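Local coordinates for protein c-di-GMP synthase (Capnocytophaga granulosa, PDB 6WT9) that makes the second messenger 3',3'-c-di-GMP from two molecules of GTP in response to phage infection, as the signalling enzyme of a CBASS antiviral system, at residues K4-A8 with E339-I343; N12-R16 with N255-D259; S17-L22 with P54-N58; I45-M49 with K288-V292. One frame throughout, in Å; residues are numbered along the deposited sequence.

How the contacts relate
All four contacts join the first helices of the chain, or the loop between two of them, to one another or to segments from its later part, away from the strands of the nucleotidyltransferase sheet. Contacts 1 and 2 share helix 6-17, with centres 11 Å apart, and touch where Val340 CG2 of contact 1 lies 3.7 Å from Leu256 CD1 of contact 2. Contact 4 lies about 12 Å from contact 1 and 13 Å from contact 2, centre to centre, meeting them through Ile45 on Ile343 and Leu47 on Leu13. Contact 3 is farther from contact 1, about 11 Å between nearest atoms, but touches contact 2 (Lys21 on Asn15) and contact 4 (Ser17 on Leu47).

Contact 1 of 4, residues K4-A8 with E339-I343; sequences KNYSA and EVKII
The capped start of helix 6-17 meets the late turns of helix 327-347, bringing the two ends of the chain together through Lys4 and Tyr6 on one side and Glu339, Ile342 and Ile343 on the other. Lys4 stretches its chain fully beyond CG, and its NZ forms a salt bridge with Glu339 OE1 at 2.9 Å, meeting that oxygen nearly in line with its C-O bond. Glu339 bends at chi2 (-69°) to present OE1, while OE2 is taken by Ser260. The lysine chain crosses the isoleucines: CD lies 3.8 Å from Ile342 CG2 on the way, and the terminal NZ ends 3.4 Å from Ile343 CD1. That same CD1 touches the edge of the Tyr6 ring in its plane, 3.5 Å from CE1, while Lys4 CB lies over one face of the ring, toward its rim. The phenol OH reaches past Ile343 to hydrogen-bond Asn346, one turn further on. Asn5 is the N-cap: its OD1 accepts from Ala8 N at 3.1 Å, the donor standing well above the carbonyl plane. Around the contact, Tyr6 also leans on Asp40 and Val41 of helix 40-49, and Ile343 on Phe252 and Leu256 of helix 245-259.

Contact 2 of 4, residues N12-R16 with N255-D259; sequences NLQNR and NLKAD
Arg16 reaches across to the C-terminal part of helix 245-259 and holds both Asn255 and Asp259 with its guanidinium. The chain runs out with CG anti to the backbone N (chi1 175°) and turns at chi3 (-59°), which sets the flat group edge-on to both partners. NH2 forms a salt bridge with Asp259 OD1, modelled at 2.5 Å, in the guanidinium plane although the carboxylate is approached from above its own plane; so short a value is best read loosely. NH1 gives Asn255 OD1 a bond of 2.8 Å, with amide and guanidinium nearly coplanar, and has a weak one to Asp259 OD2 at 3.4 Å. Ala258 CB covers one guanidinium face near its rim, 3.8 Å from CZ. The 12-16 and 255-259 segments of helices 6-17 and 245-259 run at 114° to each other, their axes 12.1 Å apart at closest approach, a helix crossing bridged by long side chains. Leu13 CD1 lies 3.3 Å from Asn255 OD1. With OD1 taken by Arg16 NH1 and ND2 donating to Ala48 O, the amide's rotation is fixed. Asp259 OD2 has a second partner in Tyr44 OH. A water accepts from Asn12 ND2 at 2.9 Å and donates weakly to Asp259 OD2.

Contact 3 of 4, residues S17-L22 with P54-N58; sequences SNPEKL and PEYTN
Tyr56 points its ring into the loop that joins helix 6-17 to helix 23-32, a type I beta turn from Asn18 to Lys21 followed by Leu22 at the N-cap of the next helix. Its side chain leaves the first turn of helix 54-71 with CG anti to the carbonyl carbon (chi1 -67°), and from there the ring lies among the backbone and side chains of the loop. Beyond CB, the CD2 and CE2 side passes Ser17 O, which lies 3.6 Å from CE2. Along the CD1-CE1 flank, CE1 meets Pro19 CD obliquely and, near the ring plane, Glu20 CG at 3.8 Å. Further out, CZ lies 3.5 Å from Pro19 CD. At the tip, OH receives the backbone N-H of Glu20 at 2.9 Å, and it donates to Asn18 OD1, a pair modelled at 2.4 Å, so short that the exact length is doubtful. The Asn18 amide is steadied by the backbone of Leu22 at both ends: OD1 also accepts Leu22 N at 3.0 Å, and ND2 donates to Leu22 O, so one side chain links the turn, the start of helix 23-32 and the tyrosine. Ile25 of that helix touches the Tyr56 side chain as well. One residue before the tyrosine, Glu55 is bent at chi2, and its CG packs crosswise on Leu22 CD1 at 3.6 Å.

Contact 4 of 4, residues I45-M49 with K288-V292; sequences ITLAM and KYQLV
Thr46 faces Lys288 and Tyr289, two neighbouring side chains that run alongside each other. Lys288 CG sits over the centre of the Tyr289 ring, 3.9 Å above its plane, a position reached with CG between the backbone N and the carbonyl carbon (chi1 48°) and the chain straight beyond it. Both polar ends arrive near Thr46 OG1, which lies at the edge of the ring, 3.4 Å from CE1. Lys288 NZ makes only a weak hydrogen bond to OG1, at 3.4 Å; it is salt-bridged to Asp35 and hydrogen-bonded to Asn33. Tyr289 OH bonds Asp35 too, and OG1 itself is hydrogen-bonded to Leu42 O one turn back in its own helix. The contact joins helix 40-49 to the residues leading into helix 291-304, a buried seam of the helical part of the fold. On the apolar side of the seam, Ile45 CG2 lies at the ring edge, near its plane, 4.2 Å from Tyr289 CD1, and the Ile45 side chain crosses that of Val292 at about a right angle, CG2 to CG2 4.1 Å. Selenomethionine Met49 lies extended, its SE 3.2 Å from Lys288 O, and its CE wedges against Val292 CG2 at 3.7 Å and Leu291 CB at 3.8 Å. Phe252 of helix 245-259 touches both Ile45 and Met49, and Leu347 of helix 327-347 packs on Ile45 and Val292.

Contact 1 of 4, residues K4-A8 with E339-I343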
# COMPACT_ATOMS: atom_id res chain seq x y z
N LYS A 4 -6.31 6.94 -24.68
CA LYS A 4 -5.46 7.40 -23.58
C LYS A 4 -4.37 8.35 -24.07
O LYS A 4 -3.70 8.10 -25.07
CB LYS A 4 -4.82 6.20 -22.87
CG LYS A 4 -5.77 5.45 -21.95
CD LYS A 4 -5.02 4.42 -21.13
CE LYS A 4 -5.93 3.75 -20.12
NZ LYS A 4 -5.22 2.69 -19.35
N ASN A 5 -4.21 9.45 -23.34
CA ASN A 5 -3.17 10.45 -23.61
C ASN A 5 -2.02 10.16 -22.65
O ASN A 5 -2.00 10.63 -21.51
CB ASN A 5 -3.72 11.86 -23.43
CG ASN A 5 -2.73 12.93 -23.87
OD1 ASN A 5 -1.53 12.70 -23.96
ND2 ASN A 5 -3.25 14.13 -24.12
N TYR A 6 -1.05 9.37 -23.12
CA TYR A 6 0.04 8.96 -22.24
C TYR A 6 0.97 10.12 -21.91
O TYR A 6 1.62 10.11 -20.85
CB TYR A 6 0.82 7.81 -22.87
CG TYR A 6 0.00 6.54 -22.94
CD1 TYR A 6 -0.29 5.82 -21.78
CD2 TYR A 6 -0.48 6.06 -24.15
CE1 TYR A 6 -1.04 4.66 -21.83
CE2 TYR A 6 -1.22 4.90 -24.21
CZ TYR A 6 -1.50 4.20 -23.05
OH TYR A 6 -2.25 3.05 -23.10
N SER A 7 1.04 11.13 -22.78
CA SER A 7 1.82 12.33 -22.46
C SER A 7 1.24 13.05 -21.24
O SER A 7 1.98 13.43 -20.32
CB SER A 7 1.85 13.27 -23.66
OG SER A 7 2.44 14.51 -23.32
N ALA A 8 -0.08 13.24 -21.22
CA ALA A 8 -0.71 13.89 -20.08
C ALA A 8 -0.71 12.98 -18.86
O ALA A 8 -0.54 13.45 -17.73
CB ALA A 8 -2.14 14.30 -20.44
N GLU A 339 -8.38 -1.84 -18.15
CA GLU A 339 -7.25 -0.91 -18.17
C GLU A 339 -5.96 -1.61 -18.57
O GLU A 339 -5.18 -1.08 -19.37
CB GLU A 339 -7.10 -0.24 -16.80
CG GLU A 339 -8.34 0.52 -16.34
CD GLU A 339 -8.60 1.77 -17.17
OE1 GLU A 339 -7.63 2.32 -17.73
OE2 GLU A 339 -9.77 2.18 -17.27
N VAL A 340 -5.71 -2.79 -18.02
CA VAL A 340 -4.50 -3.54 -18.38
C VAL A 340 -4.55 -3.95 -19.84
O VAL A 340 -3.55 -3.86 -20.56
CB VAL A 340 -4.34 -4.76 -17.46
CG1 VAL A 340 -3.13 -5.58 -17.88
CG2 VAL A 340 -4.21 -4.31 -16.01
N LYS A 341 -5.72 -4.39 -20.31
CA LYS A 341 -5.88 -4.75 -21.72
C LYS A 341 -5.57 -3.57 -22.63
O LYS A 341 -4.95 -3.74 -23.69
CB LYS A 341 -7.30 -5.27 -21.96
CG LYS A 341 -7.64 -5.55 -23.41
CD LYS A 341 -9.10 -5.96 -23.56
CE LYS A 341 -9.31 -7.43 -23.24
NZ LYS A 341 -8.77 -8.31 -24.31
N ILE A 342 -5.98 -2.36 -22.23
CA ILE A 342 -5.71 -1.18 -23.04
C ILE A 342 -4.21 -0.89 -23.09
O ILE A 342 -3.65 -0.65 -24.16
CB ILE A 342 -6.49 0.03 -22.50
CG1 ILE A 342 -7.99 -0.15 -22.74
CG2 ILE A 342 -6.00 1.32 -23.14
CD1 ILE A 342 -8.84 0.98 -22.18
N ILE A 343 -3.55 -0.91 -21.93
CA ILE A 343 -2.11 -0.68 -21.89
C ILE A 343 -1.38 -1.73 -22.71
O ILE A 343 -0.51 -1.42 -23.53
CB ILE A 343 -1.61 -0.67 -20.43
CG1 ILE A 343 -2.34 0.39 -19.61
CG2 ILE A 343 -0.10 -0.43 -20.40
CD1 ILE A 343 -2.02 1.80 -20.01

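Contact 2 of 4, residues N12-R16 with N255-D259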
# COMPACT_ATOMS: atom_id res chain seq x y z
N ASN A 12 1.03 13.96 -15.22
CA ASN A 12 0.26 13.83 -13.99
C ASN A 12 0.90 12.82 -13.04
O ASN A 12 0.89 13.01 -11.82
CB ASN A 12 -1.18 13.43 -14.31
CG ASN A 12 -2.04 13.33 -13.07
OD1 ASN A 12 -2.58 14.33 -12.60
ND2 ASN A 12 -2.18 12.12 -12.54
N LEU A 13 1.46 11.74 -13.59
CA LEU A 13 2.14 10.76 -12.75
C LEU A 13 3.39 11.34 -12.12
O LEU A 13 3.73 10.98 -10.98
CB LEU A 13 2.48 9.52 -13.58
CG LEU A 13 3.04 8.32 -12.81
CD1 LEU A 13 2.11 7.94 -11.67
CD2 LEU A 13 3.25 7.15 -13.75
N GLN A 14 4.11 12.22 -12.83
CA GLN A 14 5.27 12.88 -12.24
C GLN A 14 4.86 13.71 -11.03
O GLN A 14 5.56 13.73 -10.01
CB GLN A 14 5.97 13.75 -13.28
CG GLN A 14 6.82 12.99 -14.28
CD GLN A 14 7.46 13.90 -15.32
OE1 GLN A 14 6.80 14.74 -15.91
NE2 GLN A 14 8.76 13.73 -15.53
N ASN A 15 3.73 14.42 -11.12
CA ASN A 15 3.25 15.22 -10.00
C ASN A 15 2.74 14.35 -8.86
O ASN A 15 2.75 14.80 -7.71
CB ASN A 15 2.15 16.17 -10.47
CG ASN A 15 2.66 17.19 -11.48
OD1 ASN A 15 3.81 17.61 -11.43
ND2 ASN A 15 1.79 17.59 -12.40
N ARG A 16 2.31 13.13 -9.14
CA ARG A 16 1.84 12.24 -8.08
C ARG A 16 3.02 11.64 -7.31
O ARG A 16 3.04 11.68 -6.07
CB ARG A 16 0.97 11.13 -8.67
CG ARG A 16 0.52 10.08 -7.68
CD ARG A 16 -0.20 8.94 -8.39
NE ARG A 16 -1.36 9.43 -9.12
CZ ARG A 16 -1.81 8.91 -10.26
NH1 ARG A 16 -1.17 7.88 -10.82
NH2 ARG A 16 -2.88 9.42 -10.85
N ASN A 255 -1.52 2.43 -9.85
CA ASN A 255 -1.53 3.64 -10.66
C ASN A 255 -2.60 3.57 -11.74
O ASN A 255 -3.23 4.59 -12.07
CB ASN A 255 -0.15 3.87 -11.27
CG ASN A 255 0.76 4.67 -10.36
OD1 ASN A 255 0.38 5.73 -9.86
ND2 ASN A 255 1.97 4.16 -10.12
N LEU A 256 -2.83 2.39 -12.32
CA LEU A 256 -3.94 2.23 -13.25
C LEU A 256 -5.27 2.47 -12.55
O LEU A 256 -6.22 2.98 -13.17
CB LEU A 256 -3.92 0.84 -13.88
CG LEU A 256 -2.78 0.50 -14.83
CD1 LEU A 256 -3.13 -0.75 -15.63
CD2 LEU A 256 -2.47 1.67 -15.76
N LYS A 257 -5.37 2.10 -11.27
CA LYS A 257 -6.58 2.38 -10.51
C LYS A 257 -6.79 3.87 -10.33
O LYS A 257 -7.90 4.39 -10.52
CB LYS A 257 -6.51 1.67 -9.16
CG LYS A 257 -7.57 2.10 -8.16
CD LYS A 257 -7.30 1.47 -6.80
CE LYS A 257 -8.26 2.00 -5.74
NZ LYS A 257 -8.00 1.39 -4.41
N ALA A 258 -5.73 4.60 -9.97
CA ALA A 258 -5.85 6.03 -9.72
C ALA A 258 -6.12 6.81 -11.00
O ALA A 258 -6.73 7.88 -10.95
CB ALA A 258 -4.59 6.56 -9.04
N ASP A 259 -5.68 6.29 -12.15
CA ASP A 259 -5.84 6.99 -13.42
C ASP A 259 -7.05 6.52 -14.21
O ASP A 259 -7.29 7.04 -15.31
CB ASP A 259 -4.57 6.83 -14.26
CG ASP A 259 -3.42 7.66 -13.74
OD1 ASP A 259 -3.69 8.72 -13.14
OD2 ASP A 259 -2.25 7.26 -13.93
O HOH W 1 -1.26 9.83 -14.11

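Contact 3 of 4, residues S17-L22 with P54-N58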
# COMPACT_ATOMS: atom_id res chain seq x y z
N SER A 17 4.00 11.09 -8.02
CA SER A 17 5.14 10.45 -7.36
C SER A 17 6.23 11.44 -6.97
O SER A 17 7.00 11.15 -6.04
CB SER A 17 5.73 9.36 -8.26
OG SER A 17 6.17 9.90 -9.50
N ASN A 18 6.32 12.58 -7.64
CA ASN A 18 7.34 13.60 -7.37
C ASN A 18 6.66 14.96 -7.32
O ASN A 18 6.86 15.80 -8.21
CB ASN A 18 8.43 13.55 -8.44
CG ASN A 18 9.58 14.50 -8.17
OD1 ASN A 18 9.65 15.12 -7.11
ND2 ASN A 18 10.48 14.61 -9.13
N PRO A 19 5.84 15.21 -6.29
CA PRO A 19 5.07 16.47 -6.27
C PRO A 19 5.93 17.71 -6.10
O PRO A 19 5.54 18.78 -6.59
CB PRO A 19 4.12 16.27 -5.08
CG PRO A 19 4.85 15.33 -4.18
CD PRO A 19 5.59 14.39 -5.10
N GLU A 20 7.07 17.60 -5.43
CA GLU A 20 7.96 18.75 -5.27
C GLU A 20 8.83 18.98 -6.50
O GLU A 20 9.61 19.94 -6.51
CB GLU A 20 8.84 18.56 -4.03
CG GLU A 20 8.04 18.31 -2.76
CD GLU A 20 8.90 18.27 -1.52
OE1 GLU A 20 10.09 18.63 -1.61
OE2 GLU A 20 8.38 17.88 -0.45
N LYS A 21 8.70 18.13 -7.52
CA LYS A 21 9.40 18.31 -8.79
C LYS A 21 10.91 18.39 -8.60
O LYS A 21 11.59 19.24 -9.18
CB LYS A 21 8.88 19.54 -9.54
CG LYS A 21 7.40 19.47 -9.88
CD LYS A 21 6.89 20.79 -10.41
CE LYS A 21 5.40 20.72 -10.72
NZ LYS A 21 4.86 22.04 -11.15
N LEU A 22 11.44 17.50 -7.76
CA LEU A 22 12.88 17.43 -7.55
C LEU A 22 13.55 16.91 -8.82
O LEU A 22 13.24 15.81 -9.28
CB LEU A 22 13.20 16.53 -6.36
CG LEU A 22 12.47 16.92 -5.07
CD1 LEU A 22 12.86 16.00 -3.91
CD2 LEU A 22 12.75 18.37 -4.72
N PRO A 54 13.26 7.50 -2.31
CA PRO A 54 13.40 7.50 -0.84
C PRO A 54 13.45 8.88 -0.23
O PRO A 54 13.26 9.02 0.98
CB PRO A 54 14.72 6.73 -0.61
CG PRO A 54 15.46 6.85 -1.90
CD PRO A 54 14.41 6.86 -2.98
N GLU A 55 13.70 9.92 -1.04
CA GLU A 55 13.62 11.29 -0.54
C GLU A 55 12.25 11.57 0.08
O GLU A 55 12.16 12.17 1.15
CB GLU A 55 13.89 12.27 -1.68
CG GLU A 55 13.90 13.73 -1.28
CD GLU A 55 15.27 14.23 -0.88
OE1 GLU A 55 16.17 13.38 -0.67
OE2 GLU A 55 15.46 15.46 -0.78
N TYR A 56 11.18 11.12 -0.58
CA TYR A 56 9.84 11.28 -0.03
C TYR A 56 9.56 10.24 1.05
O TYR A 56 8.96 10.57 2.08
CB TYR A 56 8.80 11.16 -1.14
CG TYR A 56 8.83 12.30 -2.13
CD1 TYR A 56 8.26 13.52 -1.83
CD2 TYR A 56 9.41 12.13 -3.38
CE1 TYR A 56 8.28 14.56 -2.73
CE2 TYR A 56 9.43 13.17 -4.30
CZ TYR A 56 8.87 14.38 -3.97
OH TYR A 56 8.88 15.42 -4.87
N THR A 57 9.97 8.99 0.83
CA THR A 57 9.63 7.92 1.76
C THR A 57 10.27 8.14 3.12
O THR A 57 9.65 7.87 4.16
CB THR A 57 10.04 6.57 1.17
OG1 THR A 57 9.47 6.42 -0.13
CG2 THR A 57 9.57 5.43 2.06
N ASN A 58 11.51 8.63 3.14
CA ASN A 58 12.19 8.85 4.42
C ASN A 58 11.49 9.93 5.24
O ASN A 58 11.44 9.84 6.47
CB ASN A 58 13.65 9.23 4.19
CG ASN A 58 14.46 8.08 3.60
OD1 ASN A 58 14.05 6.93 3.68
ND2 ASN A 58 15.60 8.41 3.02

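Contact 4 of 4, residues I45-M49 with K288-V292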
# COMPACT_ATOMS: atom_id res chain seq x y z
N ILE A 45 4.40 3.68 -18.36
CA ILE A 45 4.51 2.35 -17.78
C ILE A 45 5.72 2.27 -16.86
O ILE A 45 5.64 1.73 -15.75
CB ILE A 45 4.56 1.29 -18.88
CG1 ILE A 45 3.27 1.31 -19.71
CG2 ILE A 45 4.78 -0.10 -18.29
CD1 ILE A 45 3.36 0.49 -20.98
N THR A 46 6.86 2.81 -17.29
CA THR A 46 8.08 2.72 -16.49
C THR A 46 7.94 3.50 -15.19
O THR A 46 8.38 3.03 -14.13
CB THR A 46 9.28 3.22 -17.29
OG1 THR A 46 9.42 2.45 -18.49
CG2 THR A 46 10.55 3.08 -16.46
N LEU A 47 7.34 4.69 -15.24
CA LEU A 47 7.18 5.47 -14.02
C LEU A 47 6.11 4.88 -13.11
O LEU A 47 6.25 4.95 -11.88
CB LEU A 47 6.84 6.92 -14.37
CG LEU A 47 6.85 7.89 -13.19
CD1 LEU A 47 8.16 7.76 -12.42
CD2 LEU A 47 6.64 9.32 -13.65
N ALA A 48 5.05 4.30 -13.68
CA ALA A 48 4.01 3.68 -12.86
C ALA A 48 4.51 2.46 -12.11
O ALA A 48 3.88 2.04 -11.14
CB ALA A 48 2.81 3.31 -13.72
N MSE A 49 5.62 1.87 -12.55
CA MSE A 49 6.21 0.72 -11.87
C MSE A 49 7.34 1.16 -10.95
O MSE A 49 7.74 0.43 -10.05
CB MSE A 49 6.73 -0.29 -12.88
CG MSE A 49 5.65 -0.94 -13.72
SE MSE A 49 6.38 -2.18 -15.04
CE MSE A 49 4.70 -2.97 -15.65
N LYS A 288 10.50 -4.95 -17.35
CA LYS A 288 9.40 -4.11 -16.87
C LYS A 288 8.20 -4.16 -17.80
O LYS A 288 7.06 -4.24 -17.35
CB LYS A 288 9.89 -2.67 -16.68
CG LYS A 288 10.68 -2.14 -17.87
CD LYS A 288 11.21 -0.74 -17.61
CE LYS A 288 12.05 -0.26 -18.79
NZ LYS A 288 12.52 1.14 -18.61
N TYR A 289 8.44 -4.12 -19.12
CA TYR A 289 7.33 -4.08 -20.06
C TYR A 289 6.61 -5.42 -20.14
O TYR A 289 5.39 -5.46 -20.28
CB TYR A 289 7.84 -3.66 -21.44
CG TYR A 289 8.51 -2.31 -21.43
CD1 TYR A 289 8.01 -1.27 -20.65
CD2 TYR A 289 9.65 -2.07 -22.18
CE1 TYR A 289 8.62 -0.04 -20.63
CE2 TYR A 289 10.27 -0.84 -22.17
CZ TYR A 289 9.75 0.17 -21.39
OH TYR A 289 10.36 1.40 -21.37
N GLN A 290 7.35 -6.52 -20.03
CA GLN A 290 6.75 -7.85 -20.08
C GLN A 290 5.90 -8.16 -18.86
O GLN A 290 5.15 -9.15 -18.88
CB GLN A 290 7.84 -8.90 -20.24
CG GLN A 290 8.61 -8.79 -21.56
CD GLN A 290 9.93 -9.53 -21.53
OE1 GLN A 290 10.49 -9.78 -20.46
NE2 GLN A 290 10.44 -9.88 -22.70
N LEU A 291 5.98 -7.35 -17.80
CA LEU A 291 5.10 -7.55 -16.66
C LEU A 291 3.65 -7.22 -16.99
O LEU A 291 2.74 -7.71 -16.31
CB LEU A 291 5.57 -6.71 -15.47
CG LEU A 291 6.98 -7.01 -14.95
CD1 LEU A 291 7.35 -6.05 -13.83
CD2 LEU A 291 7.07 -8.45 -14.48
N VAL A 292 3.41 -6.41 -18.02
CA VAL A 292 2.05 -6.02 -18.39
C VAL A 292 1.29 -7.20 -18.98
O VAL A 292 0.16 -7.47 -18.54
CB VAL A 292 2.06 -4.82 -19.36
CG1 VAL A 292 0.65 -4.50 -19.83
CG2 VAL A 292 2.68 -3.60 -18.68